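Local coordinates for protein agglutinin (Rhizoctonia solani, PDB 4G9M) that is a ricin-type beta-trefoil lectin that probably binds carbohydrates and assembles as a domain-swapped dimer, at residues 20-25 with 43-48. Residues are numbered along the deposited sequence; the frame is centred on the assembly and turned at random.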
# COMPACT_ATOMS: atom_id res chain seq x y z
N VAL B 20 -5.81 -19.46 1.82
CA VAL B 20 -5.98 -18.26 2.63
C VAL B 20 -5.19 -18.28 3.94
O VAL B 20 -4.82 -19.34 4.44
CB VAL B 20 -7.48 -17.97 2.93
CG1 VAL B 20 -8.27 -17.94 1.62
CG2 VAL B 20 -8.06 -19.01 3.89
N LEU B 21 -4.95 -17.09 4.48
CA LEU B 21 -4.24 -16.93 5.76
C LEU B 21 -5.10 -17.50 6.90
O LEU B 21 -6.28 -17.14 7.06
CB LEU B 21 -3.93 -15.45 5.99
CG LEU B 21 -2.85 -15.15 7.02
CD1 LEU B 21 -1.47 -15.58 6.51
CD2 LEU B 21 -2.90 -13.65 7.34
N ASP B 22 -4.49 -18.40 7.67
CA ASP B 22 -5.21 -19.28 8.59
C ASP B 22 -4.43 -19.38 9.90
O ASP B 22 -3.25 -19.68 9.90
CB ASP B 22 -5.34 -20.66 7.93
CG ASP B 22 -6.08 -21.69 8.79
OD1 ASP B 22 -5.54 -22.12 9.83
OD2 ASP B 22 -7.18 -22.12 8.39
N LEU B 23 -5.09 -19.10 11.02
CA LEU B 23 -4.48 -19.30 12.32
C LEU B 23 -4.79 -20.71 12.81
O LEU B 23 -5.95 -21.09 12.92
CB LEU B 23 -4.98 -18.26 13.33
CG LEU B 23 -4.42 -18.36 14.75
CD1 LEU B 23 -2.92 -18.13 14.77
CD2 LEU B 23 -5.12 -17.37 15.65
N TRP B 24 -3.73 -21.48 13.09
CA TRP B 24 -3.82 -22.89 13.49
C TRP B 24 -4.81 -23.13 14.63
O TRP B 24 -4.63 -22.61 15.74
CB TRP B 24 -2.41 -23.36 13.86
CG TRP B 24 -2.27 -24.70 14.52
CD1 TRP B 24 -2.36 -24.97 15.85
CD2 TRP B 24 -1.93 -25.94 13.88
NE1 TRP B 24 -2.13 -26.30 16.08
CE2 TRP B 24 -1.86 -26.92 14.89
CE3 TRP B 24 -1.69 -26.31 12.56
CZ2 TRP B 24 -1.57 -28.26 14.61
CZ3 TRP B 24 -1.40 -27.64 12.29
CH2 TRP B 24 -1.34 -28.59 13.31
N ARG B 25 -5.87 -23.87 14.33
CA ARG B 25 -6.95 -24.20 15.28
C ARG B 25 -7.66 -22.98 15.88
O ARG B 25 -8.46 -23.12 16.81
CB ARG B 25 -6.44 -25.14 16.38
CG ARG B 25 -6.04 -26.53 15.88
CD ARG B 25 -6.04 -27.56 17.01
NE ARG B 25 -4.99 -27.33 18.00
CZ ARG B 25 -3.87 -28.05 18.10
NH1 ARG B 25 -3.66 -29.05 17.25
NH2 ARG B 25 -2.97 -27.77 19.03
N ASP B 43 -13.93 -18.54 11.40
CA ASP B 43 -13.46 -17.29 11.99
C ASP B 43 -11.94 -17.25 12.12
O ASP B 43 -11.34 -16.17 12.18
CB ASP B 43 -14.09 -17.03 13.36
CG ASP B 43 -15.50 -16.45 13.28
OD1 ASP B 43 -15.94 -16.04 12.18
OD2 ASP B 43 -16.18 -16.38 14.33
N ASN B 44 -11.30 -18.42 12.16
CA ASN B 44 -9.84 -18.48 12.25
C ASN B 44 -9.17 -18.07 10.94
O ASN B 44 -7.95 -17.97 10.87
CB ASN B 44 -9.35 -19.87 12.68
CG ASN B 44 -9.41 -20.88 11.55
OD1 ASN B 44 -10.47 -21.11 10.97
ND2 ASN B 44 -8.27 -21.47 11.23
N GLN B 45 -9.98 -17.84 9.91
CA GLN B 45 -9.50 -17.42 8.60
C GLN B 45 -9.96 -16.00 8.29
O GLN B 45 -9.87 -15.56 7.14
CB GLN B 45 -9.98 -18.38 7.52
CG GLN B 45 -9.29 -19.74 7.56
CD GLN B 45 -9.78 -20.67 6.45
OE1 GLN B 45 -10.78 -20.38 5.79
NE2 GLN B 45 -9.07 -21.78 6.25
N LYS B 46 -10.42 -15.29 9.31
CA LYS B 46 -10.85 -13.90 9.16
C LYS B 46 -9.94 -13.00 9.97
O LYS B 46 -9.59 -13.34 11.11
CB LYS B 46 -12.27 -13.71 9.66
CG LYS B 46 -13.35 -13.92 8.63
CD LYS B 46 -13.58 -15.37 8.35
CE LYS B 46 -15.07 -15.63 8.20
NZ LYS B 46 -15.37 -16.51 7.04
N TRP B 47 -9.62 -11.83 9.42
CA TRP B 47 -8.62 -10.95 10.02
C TRP B 47 -9.08 -9.49 10.05
O TRP B 47 -9.54 -8.94 9.04
CB TRP B 47 -7.31 -11.05 9.25
CG TRP B 47 -6.79 -12.44 9.16
CD1 TRP B 47 -7.09 -13.37 8.20
CD2 TRP B 47 -5.91 -13.07 10.07
NE1 TRP B 47 -6.43 -14.54 8.45
CE2 TRP B 47 -5.69 -14.39 9.60
CE3 TRP B 47 -5.27 -12.66 11.25
CZ2 TRP B 47 -4.87 -15.28 10.26
CZ3 TRP B 47 -4.45 -13.56 11.90
CH2 TRP B 47 -4.25 -14.85 11.40
N ARG B 48 -8.95 -8.86 11.22
CA ARG B 48 -9.34 -7.46 11.36
C ARG B 48 -8.18 -6.53 11.02
O ARG B 48 -7.11 -6.59 11.63
CB ARG B 48 -9.85 -7.19 12.77
CG ARG B 48 -11.00 -8.09 13.19
CD ARG B 48 -11.85 -7.43 14.24
NE ARG B 48 -13.06 -8.21 14.48
CZ ARG B 48 -13.15 -9.15 15.40
NH1 ARG B 48 -12.09 -9.42 16.16
NH2 ARG B 48 -14.28 -9.82 15.57
O HOH W 1 -7.76 -15.36 5.48
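Trp-47 reaches across to Leu-21 with both the edge and a face of its indole. Its NE1 gives a nearly straight hydrogen bond to Leu-21 O (3.0 Å, 168° at the hydrogen); the oxygen lies in the plane of the indole, while NE1 stands above the plane of the carbonyl. CG of Leu-21 is anti to the backbone N (chi1 -162°), and CD2 lies over the indole face in a CH-pi contact, 3.9 Å from the five-membered-ring centroid. A water donates to both Leu-21 O and Gln-45 O, bridging the two carbonyls. Gln-45 and Trp-47 are the ends of the Gln-x-Trp element of ricin-type beta-trefoil lectins, which fastens strand 20-23 to the turn entering strand 47-51. Just before it, Asn-44 pairs with Leu-23 twice: Leu-23 N bonds to Asn-44 O (3.1 Å), and Asn-44 ND2 returns a bond to Leu-23 O (2.9 Å). Gln-45, extended beyond CG, brings NE2 to the anti lone pair of Asp-22 OD2 (2.9 Å), the amide and carboxylate planes standing 76° apart. Gln-35 NE2 binds the other carboxylate oxygen, while Gln-45 NE2 also donates to Lys-38 O and its OE1 accepts from His-40 N. CG2 of Val-20 packs against the same amide, 3.5 Å from Gln-45 CD.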